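Local coordinates for protein SAM-dependent O-methyltransferase (Thermotoga maritima, PDB 1O54) that probably methylates N1 of adenosine 58 in tRNA, using S-adenosyl-L-methionine as the methyl donor, at residues E235-L240 with M264-K269; L20-R25 with E57-G62; F36-E41 with I53-V58; Y97-S102 with A259-M264. One frame throughout, in Å; residues are numbered along the deposited sequence.

Contact 1 of 4, residues E235-L240 with M264-K269; sequences EVWESL and MIFATK
W237 and M264 form a hydrogen-bonded pair of antiparallel strands, and the next such pair is E235 with F266. W237 N gives to M264 O at 2.8 Å and takes part in a two-way exchange, since M264 N returns a bond to W237 O; E235 and F266 do the same, E235 N giving to F266 O and F266 N to E235 O. V236 and I265, the non-hydrogen-bonded pair between them, lie side by side on the other face of the sheet, CG2 of V236 being 4.1 Å from CG1 of I265.

The side chain of W237 repays following outward. Its CB meets the methyl CE of M264 at 4.1 Å. CG stands anti to the carbonyl carbon (chi1 -72°), and from there the indole crosses the F266 side chain at about a right angle, CD1 of W237 touching CE1 of F266 at 3.9 Å. The five-membered ring of W237 is inclined at 68° to the F266 ring. At NE1, the N-H points in the indole plane to OE1 of E235, 2.8 Å away and almost straight, meeting the carboxylate on its anti side, about 30° out of its plane. An alanine in place of W237 would probably leave OE1 of E235 without this donor and open a gap beside the F266 ring.

In this class I methyltransferase sheet, 263-269 runs antiparallel between 207-213 and 234-245. Helix 98-107 packs on the face of W237, M264 and F266, and helix 216-228 on that of V236 and I265. Segment 235-240 also pairs with a strand of the second subunit, carrying the sheet across the interface.

Contact 2 of 4, residues L20-R25 with E57-G62; sequences LKPGDR and EVFEKG
The carboxylate oxygen OD2 of D24 is gripped twice by K21, the residue whose carbonyl carbon lies at the edge of the F59 ring. NZ of K21 reaches OD2 of D24 at 2.8 Å on its syn lone pair, a salt bridge, while the backbone N of K21 comes to the same oxygen at 3.0 Å from well above the carboxylate plane. D24 N answers with a bond to K21 O, closing a type II turn. G23 takes the positive phi (92°) of that turn, where a CB would jam against the carbonyl oxygen of P22.

The turn thus braced offers P22 to F59. CD of P22 is 3.4 Å from CE2 of F59, and the ring atoms CE2 and CZ both lie near CG of the proline. A chi1 of -61° sets CG of F59 anti to its own carbonyl carbon. L20 crosses V58 at about a right angle: its CD1 meets CG1 of V58 at 3.6 Å and also rests on CA of G62 at 3.9 Å. L20 also packs on I77 of strand 74-78 and on I79.

Water completes the join. One molecule accepts from L20 N at 2.9 Å and donates to K61 O at 3.2 Å, beside the type I turn from V58 to K61. A second lies between L20 O and F59 O, though its short approach to the former is doubtful. The K21-D24 salt bridge therefore shapes the turn rather than joining the segments, which meet through carbon packing and bridging water, remote from the predicted cofactor site.

Contact 3 of 4, residues F36-E41 with I53-V58; sequences FLVDLE and IDLNEV
A single weakly bonded helical turn, 55-58, follows strand 51-54 and sets L55 and V58 against the end of strand 35-39. D54 occupies its N-cap: OD1 of D54 accepts from N56 N in a weak capping bond of 3.2 Å, and D54 O takes a bond from E57 N.

L55 points toward the strand, its CG anti to the carbonyl carbon (chi1 -61°), and its branches are shared out. CD1 of L55 lies 3.9 Å from the carbonyl oxygen of D39, CD2 more loosely against CG2 of V38, and CB of L55 is 4.0 Å from the carbonyl oxygen of E41. L40 brings both methyls to V58. Its CD2 stands 3.7 Å from CG1 of V58 and its CD1 3.8 Å from that same methyl, so one valine branch is straddled by the fork of the leucine. CD2 of L40 reaches CB of L55 as well.

Around this apolar junction, L40 pairs through its backbone with G23 and D24 and packs on V26 of strand 25-30. V38 rests on L46 of strand 45-48 and L55 on K44, so the helical turn and the 45-48/51-54 hairpin pack against strand 35-39 and its neighbour 25-30.

Contact 4 of 4, residues Y97-S102 with A259-M264; sequences YPKDSS and AHTAYM
Y97, at the N-cap of helix 98-107, and T261, in the loop entering strand 263-269, are nearest neighbours across the contact, their CA atoms 7.3 Å apart, while D100 comes opposite A262 about one helical turn on. Side chains and water span the gap. OG1 of T261 receives NZ of K99 at 3.0 Å and donates to OD2 of D100, tip to tip in both cases; the second distance is so short that its exact value is doubtful.

K99 has its CG between the backbone N and the carbonyl carbon (chi1 71°), and a bend at chi4 turns NZ to three oxygens. Besides T261, NZ of K99 forms a salt bridge with OD1 of D100 at 2.9 Å and bonds to the hydroxyl of S239. An alanine at K99 would probably leave D100 without its charge partner and the hydroxyls of T261 and S239 without their N-H donor.

CG2 of T261 packs 3.6 Å from CE of K99 and 3.7 Å from CD1 of Y97. OD1 of D100 takes a further bond from a water that also donates to A262 O at 2.7 Å. OD1 of D100 also lies 3.8 Å from SD of M264.

Such a polar cluster ties the start of a helix flanking the Rossmann-like sheet to the approach of its final strand. With A262 about 7 Å, side chain to side chain, from D188, a predicted S-adenosyl-L-methionine ligand, it probably borders the cofactor pocket.

Overall arrangement
The four contacts fall into two groups. Contacts 2 and 3 come first along the chain, share E57 and V58 on helix 55-58, and have centres about 7 Å apart; both lie in the small N-terminal beta region. Contacts 1 and 4 share M264 on strand 263-269, with centres about 11 Å apart, and their segments alternate along the chain: 97-102, 235-240, 259-264, 264-269. The groups are distant, the centres of contacts 1 and 2 being about 42 Å apart on opposite sides of the chain's centre. The principle illustrated is modular: one group belongs to an accessory region, the other to the part of the methyltransferase sheet that continues into the second subunit of the tetramer, which both contacts meet.

Contact 1 of 4, residues E235-L240 with M264-K269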
# COMPACT_ATOMS: atom_id res chain seq x y z
N GLU A 235 -9.80 -10.64 14.17
CA GLU A 235 -9.36 -9.80 13.06
C GLU A 235 -7.86 -9.92 12.81
O GLU A 235 -7.10 -10.19 13.72
CB GLU A 235 -9.66 -8.35 13.34
CG GLU A 235 -11.14 -8.05 13.57
CD GLU A 235 -11.49 -6.57 13.55
OE1 GLU A 235 -10.59 -5.68 13.56
OE2 GLU A 235 -12.72 -6.29 13.59
N VAL A 236 -7.47 -9.73 11.56
CA VAL A 236 -6.07 -9.76 11.16
C VAL A 236 -5.79 -8.48 10.35
O VAL A 236 -6.49 -8.20 9.38
CB VAL A 236 -5.77 -11.00 10.30
CG1 VAL A 236 -4.34 -10.98 9.79
CG2 VAL A 236 -6.08 -12.29 11.01
N TRP A 237 -4.76 -7.74 10.75
CA TRP A 237 -4.41 -6.45 10.16
C TRP A 237 -2.93 -6.42 9.77
O TRP A 237 -2.07 -7.00 10.44
CB TRP A 237 -4.68 -5.31 11.15
CG TRP A 237 -6.11 -5.05 11.33
CD1 TRP A 237 -6.96 -5.57 12.29
CD2 TRP A 237 -6.92 -4.19 10.53
NE1 TRP A 237 -8.24 -5.09 12.11
CE2 TRP A 237 -8.24 -4.23 11.04
CE3 TRP A 237 -6.67 -3.37 9.42
CZ2 TRP A 237 -9.29 -3.49 10.49
CZ3 TRP A 237 -7.71 -2.62 8.88
CH2 TRP A 237 -9.00 -2.70 9.39
N GLU A 238 -2.64 -5.71 8.69
CA GLU A 238 -1.29 -5.26 8.42
C GLU A 238 -1.34 -3.78 8.07
O GLU A 238 -2.37 -3.28 7.57
CB GLU A 238 -0.64 -6.05 7.27
CG GLU A 238 -1.05 -5.58 5.91
CD GLU A 238 -0.43 -6.40 4.77
OE1 GLU A 238 0.77 -6.71 4.77
OE2 GLU A 238 -1.19 -6.66 3.85
N SER A 239 -0.25 -3.09 8.31
CA SER A 239 -0.17 -1.69 7.92
C SER A 239 1.10 -1.41 7.12
O SER A 239 2.16 -2.07 7.36
CB SER A 239 -0.18 -0.79 9.14
OG SER A 239 0.98 -0.96 9.91
N LEU A 240 0.99 -0.46 6.18
CA LEU A 240 2.11 0.08 5.44
C LEU A 240 2.14 1.56 5.75
O LEU A 240 1.14 2.26 5.53
CB LEU A 240 1.96 -0.11 3.92
N MET A 264 -0.80 -8.58 12.45
CA MET A 264 -1.36 -8.42 13.78
C MET A 264 -2.69 -9.14 13.87
O MET A 264 -3.58 -8.89 13.04
CB MET A 264 -1.57 -6.95 14.05
CG MET A 264 -0.29 -6.17 13.99
SD MET A 264 -0.47 -4.37 14.10
CE MET A 264 -1.03 -3.96 12.40
N ILE A 265 -2.86 -9.97 14.89
CA ILE A 265 -4.08 -10.74 15.06
C ILE A 265 -4.71 -10.38 16.37
O ILE A 265 -4.02 -10.35 17.38
CB ILE A 265 -3.78 -12.25 15.04
CG1 ILE A 265 -3.02 -12.67 13.75
CG2 ILE A 265 -5.06 -13.04 15.16
CD1 ILE A 265 -2.46 -14.07 13.81
N PHE A 266 -6.02 -10.11 16.35
CA PHE A 266 -6.76 -9.72 17.55
C PHE A 266 -7.94 -10.64 17.75
O PHE A 266 -8.50 -11.16 16.79
CB PHE A 266 -7.29 -8.30 17.31
CG PHE A 266 -6.20 -7.28 17.05
CD1 PHE A 266 -5.79 -7.02 15.76
CD2 PHE A 266 -5.59 -6.61 18.07
CE1 PHE A 266 -4.75 -6.09 15.50
CE2 PHE A 266 -4.58 -5.67 17.82
CZ PHE A 266 -4.16 -5.44 16.53
N ALA A 267 -8.37 -10.80 19.00
CA ALA A 267 -9.54 -11.58 19.35
C ALA A 267 -10.04 -11.12 20.72
O ALA A 267 -9.29 -10.53 21.50
CB ALA A 267 -9.20 -13.03 19.35
N THR A 268 -11.32 -11.37 20.98
CA THR A 268 -11.97 -11.04 22.24
C THR A 268 -12.44 -12.31 22.91
O THR A 268 -13.14 -13.09 22.28
CB THR A 268 -13.15 -10.12 21.94
OG1 THR A 268 -12.66 -8.87 21.41
CG2 THR A 268 -13.92 -9.78 23.22
N LYS A 269 -12.06 -12.50 24.17
CA LYS A 269 -12.47 -13.65 24.95
C LYS A 269 -13.93 -13.58 25.34
O LYS A 269 -14.40 -12.57 25.87
CB LYS A 269 -11.63 -13.77 26.21
CG LYS A 269 -11.92 -15.05 27.05
CD LYS A 269 -11.92 -14.79 28.44
CE LYS A 269 -12.44 -15.90 29.31
NZ LYS A 269 -11.35 -16.42 30.15

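Contact 2 of 4, residues L20-R25 with E57-G62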
# COMPACT_ATOMS: atom_id res chain seq x y z
N LEU A 20 18.44 19.60 31.95
CA LEU A 20 19.46 18.61 31.61
C LEU A 20 20.44 18.47 32.77
O LEU A 20 20.98 19.47 33.27
CB LEU A 20 20.23 19.00 30.35
CG LEU A 20 19.32 19.26 29.14
CD1 LEU A 20 20.13 19.89 28.06
CD2 LEU A 20 18.67 17.98 28.68
N LYS A 21 20.64 17.24 33.21
CA LYS A 21 21.62 16.98 34.26
C LYS A 21 22.42 15.71 33.99
O LYS A 21 22.06 14.91 33.11
CB LYS A 21 20.93 16.93 35.62
CG LYS A 21 19.92 15.88 35.77
CD LYS A 21 18.68 16.43 36.48
CE LYS A 21 17.54 15.40 36.44
NZ LYS A 21 16.80 15.36 35.11
N PRO A 22 23.53 15.56 34.70
CA PRO A 22 24.34 14.35 34.59
C PRO A 22 23.48 13.09 34.64
O PRO A 22 22.63 12.94 35.51
CB PRO A 22 25.29 14.48 35.77
CG PRO A 22 25.52 15.95 35.87
CD PRO A 22 24.17 16.56 35.59
N GLY A 23 23.71 12.23 33.65
CA GLY A 23 23.04 10.96 33.56
C GLY A 23 21.77 11.00 32.74
O GLY A 23 21.20 9.96 32.46
N ASP A 24 21.31 12.19 32.36
CA ASP A 24 20.12 12.28 31.50
C ASP A 24 20.45 11.82 30.08
O ASP A 24 21.56 11.97 29.62
CB ASP A 24 19.60 13.72 31.43
CG ASP A 24 18.80 14.14 32.67
OD1 ASP A 24 18.50 13.29 33.54
OD2 ASP A 24 18.41 15.33 32.82
N ARG A 25 19.47 11.28 29.39
CA ARG A 25 19.61 11.00 27.95
C ARG A 25 19.23 12.23 27.12
O ARG A 25 18.26 12.91 27.41
CB ARG A 25 18.73 9.81 27.58
CG ARG A 25 18.96 8.62 28.50
CD ARG A 25 18.73 7.27 27.87
NE ARG A 25 19.53 7.10 26.65
CZ ARG A 25 19.58 5.97 25.95
NH1 ARG A 25 18.90 4.90 26.37
NH2 ARG A 25 20.30 5.91 24.85
N GLU A 57 29.14 21.46 27.42
CA GLU A 57 28.33 22.56 26.87
C GLU A 57 26.85 22.33 27.01
O GLU A 57 26.09 23.26 27.20
CB GLU A 57 28.64 22.79 25.38
CG GLU A 57 30.08 23.17 25.07
CD GLU A 57 30.25 23.69 23.65
OE1 GLU A 57 29.43 24.54 23.22
OE2 GLU A 57 31.21 23.28 22.96
N VAL A 58 26.43 21.07 26.87
CA VAL A 58 25.03 20.74 26.96
C VAL A 58 24.45 21.10 28.32
O VAL A 58 23.31 21.55 28.39
CB VAL A 58 24.77 19.24 26.63
CG1 VAL A 58 23.33 18.92 26.78
CG2 VAL A 58 25.25 18.95 25.20
N PHE A 59 25.23 20.94 29.39
CA PHE A 59 24.74 21.30 30.73
C PHE A 59 24.45 22.80 30.88
O PHE A 59 23.72 23.21 31.79
CB PHE A 59 25.71 20.89 31.83
CG PHE A 59 25.97 19.42 31.90
CD1 PHE A 59 27.19 18.91 31.53
CD2 PHE A 59 24.99 18.54 32.32
CE1 PHE A 59 27.45 17.53 31.60
CE2 PHE A 59 25.24 17.15 32.37
CZ PHE A 59 26.48 16.66 32.02
N GLU A 60 25.01 23.61 29.99
CA GLU A 60 24.79 25.08 30.01
C GLU A 60 23.76 25.53 29.00
O GLU A 60 23.67 26.74 28.72
CB GLU A 60 26.08 25.79 29.71
CG GLU A 60 27.28 25.27 30.45
CD GLU A 60 27.11 25.35 31.96
OE1 GLU A 60 25.98 25.57 32.47
OE2 GLU A 60 28.10 25.16 32.62
N LYS A 61 23.04 24.56 28.43
CA LYS A 61 22.03 24.82 27.42
C LYS A 61 20.75 24.16 27.90
O LYS A 61 20.60 23.90 29.10
CB LYS A 61 22.50 24.26 26.06
CG LYS A 61 23.86 24.78 25.58
CD LYS A 61 23.74 25.89 24.57
CE LYS A 61 25.05 26.12 23.80
NZ LYS A 61 24.77 26.82 22.52
N GLY A 62 19.83 23.85 27.00
CA GLY A 62 18.51 23.34 27.37
C GLY A 62 17.88 22.75 26.12
O GLY A 62 18.42 22.95 25.03
O HOH W 1 18.51 22.26 30.92
O HOH W 2 21.33 21.90 33.61

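Contact 3 of 4, residues F36-E41 with I53-V58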
# COMPACT_ATOMS: atom_id res chain seq x y z
N PHE A 36 22.16 11.68 17.39
CA PHE A 36 22.99 10.94 18.33
C PHE A 36 22.31 10.91 19.67
O PHE A 36 22.06 11.98 20.23
CB PHE A 36 24.35 11.61 18.47
CG PHE A 36 25.04 11.82 17.17
CD1 PHE A 36 25.75 10.78 16.58
CD2 PHE A 36 25.00 13.04 16.55
CE1 PHE A 36 26.39 10.97 15.37
CE2 PHE A 36 25.63 13.24 15.34
CZ PHE A 36 26.33 12.20 14.74
N LEU A 37 21.98 9.71 20.15
CA LEU A 37 21.37 9.51 21.45
C LEU A 37 22.47 9.16 22.41
O LEU A 37 23.17 8.15 22.22
CB LEU A 37 20.32 8.38 21.40
CG LEU A 37 18.93 8.71 21.94
CD1 LEU A 37 17.97 7.60 21.59
CD2 LEU A 37 18.94 8.91 23.44
N VAL A 38 22.66 10.00 23.43
CA VAL A 38 23.75 9.81 24.38
C VAL A 38 23.36 10.09 25.82
O VAL A 38 22.43 10.87 26.10
CB VAL A 38 24.94 10.70 24.01
CG1 VAL A 38 25.43 10.38 22.62
CG2 VAL A 38 24.58 12.17 24.10
N ASP A 39 24.09 9.45 26.72
CA ASP A 39 24.00 9.72 28.15
C ASP A 39 24.88 10.92 28.45
O ASP A 39 26.07 10.93 28.12
CB ASP A 39 24.51 8.53 28.96
CG ASP A 39 23.89 7.24 28.53
OD1 ASP A 39 22.64 7.16 28.56
OD2 ASP A 39 24.58 6.27 28.13
N LEU A 40 24.31 11.92 29.10
CA LEU A 40 25.06 13.10 29.48
C LEU A 40 25.94 12.80 30.68
O LEU A 40 25.47 12.37 31.72
CB LEU A 40 24.12 14.25 29.84
CG LEU A 40 23.50 15.02 28.69
CD1 LEU A 40 22.69 16.15 29.30
CD2 LEU A 40 24.60 15.58 27.75
N GLU A 41 27.23 13.02 30.52
CA GLU A 41 28.15 12.88 31.62
C GLU A 41 29.20 13.97 31.48
O GLU A 41 29.59 14.34 30.37
CB GLU A 41 28.76 11.48 31.63
CG GLU A 41 27.76 10.31 31.74
CD GLU A 41 26.98 10.24 33.07
OE1 GLU A 41 27.31 10.97 34.05
OE2 GLU A 41 26.02 9.43 33.15
N ILE A 53 31.68 16.97 19.73
CA ILE A 53 30.68 17.63 20.56
C ILE A 53 31.15 17.52 22.02
O ILE A 53 31.35 16.44 22.54
CB ILE A 53 29.30 16.99 20.38
CG1 ILE A 53 28.92 16.96 18.89
CG2 ILE A 53 28.27 17.77 21.17
CD1 ILE A 53 27.90 15.92 18.53
N ASP A 54 31.33 18.67 22.65
CA ASP A 54 31.67 18.73 24.06
C ASP A 54 30.41 18.70 24.93
O ASP A 54 29.67 19.68 24.98
CB ASP A 54 32.45 20.03 24.30
CG ASP A 54 32.93 20.18 25.72
OD1 ASP A 54 32.68 19.27 26.54
OD2 ASP A 54 33.60 21.16 26.10
N LEU A 55 30.15 17.58 25.60
CA LEU A 55 28.90 17.44 26.36
C LEU A 55 28.81 18.38 27.56
O LEU A 55 27.71 18.74 27.98
CB LEU A 55 28.68 15.99 26.81
CG LEU A 55 28.56 14.96 25.68
CD1 LEU A 55 28.24 13.57 26.25
CD2 LEU A 55 27.51 15.35 24.67
N ASN A 56 29.94 18.82 28.10
CA ASN A 56 29.93 19.90 29.11
C ASN A 56 29.08 21.11 28.70
O ASN A 56 28.39 21.70 29.53
CB ASN A 56 31.35 20.36 29.44
CG ASN A 56 32.04 19.42 30.41
OD1 ASN A 56 31.38 18.65 31.10
ND2 ASN A 56 33.37 19.50 30.46
N GLU A 57 29.14 21.46 27.42
CA GLU A 57 28.33 22.56 26.87
C GLU A 57 26.85 22.33 27.01
O GLU A 57 26.09 23.26 27.20
CB GLU A 57 28.64 22.79 25.38
CG GLU A 57 30.08 23.17 25.07
CD GLU A 57 30.25 23.69 23.65
OE1 GLU A 57 29.43 24.54 23.22
OE2 GLU A 57 31.21 23.28 22.96
N VAL A 58 26.43 21.07 26.87
CA VAL A 58 25.03 20.74 26.96
C VAL A 58 24.45 21.10 28.32
O VAL A 58 23.31 21.55 28.39
CB VAL A 58 24.77 19.24 26.63
CG1 VAL A 58 23.33 18.92 26.78
CG2 VAL A 58 25.25 18.95 25.20

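Contact 4 of 4, residues Y97-S102 with A259-M264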
# COMPACT_ATOMS: atom_id res chain seq x y z
N TYR A 97 7.63 -2.72 16.19
CA TYR A 97 7.90 -1.33 15.80
C TYR A 97 6.75 -0.45 16.25
O TYR A 97 5.61 -0.93 16.33
CB TYR A 97 8.11 -1.20 14.28
CG TYR A 97 9.47 -1.75 13.89
CD1 TYR A 97 9.66 -3.11 13.71
CD2 TYR A 97 10.58 -0.91 13.73
CE1 TYR A 97 10.91 -3.63 13.37
CE2 TYR A 97 11.83 -1.42 13.39
CZ TYR A 97 11.99 -2.79 13.22
OH TYR A 97 13.24 -3.31 12.88
N PRO A 98 7.04 0.81 16.56
CA PRO A 98 6.03 1.79 16.95
C PRO A 98 4.78 1.90 16.10
O PRO A 98 3.70 2.08 16.64
CB PRO A 98 6.81 3.12 16.84
CG PRO A 98 8.18 2.73 17.27
CD PRO A 98 8.42 1.39 16.58
N LYS A 99 4.92 1.83 14.76
CA LYS A 99 3.73 1.86 13.90
C LYS A 99 2.75 0.74 14.29
O LYS A 99 1.54 0.88 14.20
CB LYS A 99 4.09 1.72 12.41
CG LYS A 99 4.58 0.33 11.95
CD LYS A 99 4.59 0.25 10.42
CE LYS A 99 4.71 -1.13 9.91
NZ LYS A 99 3.49 -1.92 9.92
N ASP A 100 3.29 -0.37 14.77
CA ASP A 100 2.44 -1.47 15.18
C ASP A 100 2.07 -1.33 16.67
O ASP A 100 0.93 -1.54 17.01
CB ASP A 100 3.12 -2.82 14.93
CG ASP A 100 3.33 -3.13 13.45
OD1 ASP A 100 2.54 -2.67 12.55
OD2 ASP A 100 4.27 -3.89 13.10
N SER A 101 3.05 -1.12 17.55
CA SER A 101 2.77 -1.11 18.98
C SER A 101 1.68 -0.10 19.40
O SER A 101 0.83 -0.43 20.21
CB SER A 101 4.07 -0.93 19.79
OG SER A 101 4.68 0.27 19.47
N SER A 102 1.70 1.10 18.83
CA SER A 102 0.70 2.11 19.15
C SER A 102 -0.72 1.63 18.81
O SER A 102 -1.67 1.74 19.60
CB SER A 102 1.07 3.42 18.40
OG SER A 102 1.22 3.25 16.99
N ALA A 259 8.54 -2.58 3.83
CA ALA A 259 7.45 -3.32 3.18
C ALA A 259 6.68 -4.18 4.16
O ALA A 259 5.55 -4.57 3.83
CB ALA A 259 7.97 -4.21 2.06
N HIS A 260 7.27 -4.50 5.33
CA HIS A 260 6.65 -5.44 6.29
C HIS A 260 7.31 -5.50 7.69
O HIS A 260 8.52 -5.61 7.80
CB HIS A 260 6.67 -6.85 5.68
CG HIS A 260 6.06 -7.91 6.53
ND1 HIS A 260 4.70 -7.97 6.78
CD2 HIS A 260 6.60 -9.00 7.11
CE1 HIS A 260 4.45 -9.04 7.52
NE2 HIS A 260 5.58 -9.68 7.73
N THR A 261 6.51 -5.42 8.74
CA THR A 261 6.97 -5.71 10.09
C THR A 261 6.31 -7.00 10.59
O THR A 261 7.00 -8.03 10.82
CB THR A 261 6.64 -4.56 11.04
OG1 THR A 261 5.27 -4.14 10.88
CG2 THR A 261 7.46 -3.35 10.71
N ALA A 262 4.98 -6.98 10.67
CA ALA A 262 4.23 -8.08 11.28
C ALA A 262 2.74 -8.08 10.91
O ALA A 262 2.14 -7.02 10.74
CB ALA A 262 4.37 -8.01 12.82
N TYR A 263 2.16 -9.27 10.81
CA TYR A 263 0.71 -9.45 10.76
C TYR A 263 0.24 -9.37 12.20
O TYR A 263 0.84 -9.99 13.07
CB TYR A 263 0.34 -10.79 10.16
CG TYR A 263 0.83 -10.91 8.72
CD1 TYR A 263 1.99 -11.56 8.40
CD2 TYR A 263 0.13 -10.27 7.69
CE1 TYR A 263 2.43 -11.65 7.09
CE2 TYR A 263 0.58 -10.33 6.37
CZ TYR A 263 1.72 -11.03 6.08
OH TYR A 263 2.20 -11.14 4.78
N MET A 264 -0.80 -8.58 12.45
CA MET A 264 -1.36 -8.42 13.78
C MET A 264 -2.69 -9.14 13.87
O MET A 264 -3.58 -8.89 13.04
CB MET A 264 -1.57 -6.95 14.05
CG MET A 264 -0.29 -6.17 13.99
SD MET A 264 -0.47 -4.37 14.10
CE MET A 264 -1.03 -3.96 12.40
O HOH W 3 3.77 -4.71 8.13
O HOH W 4 1.80 -4.41 10.23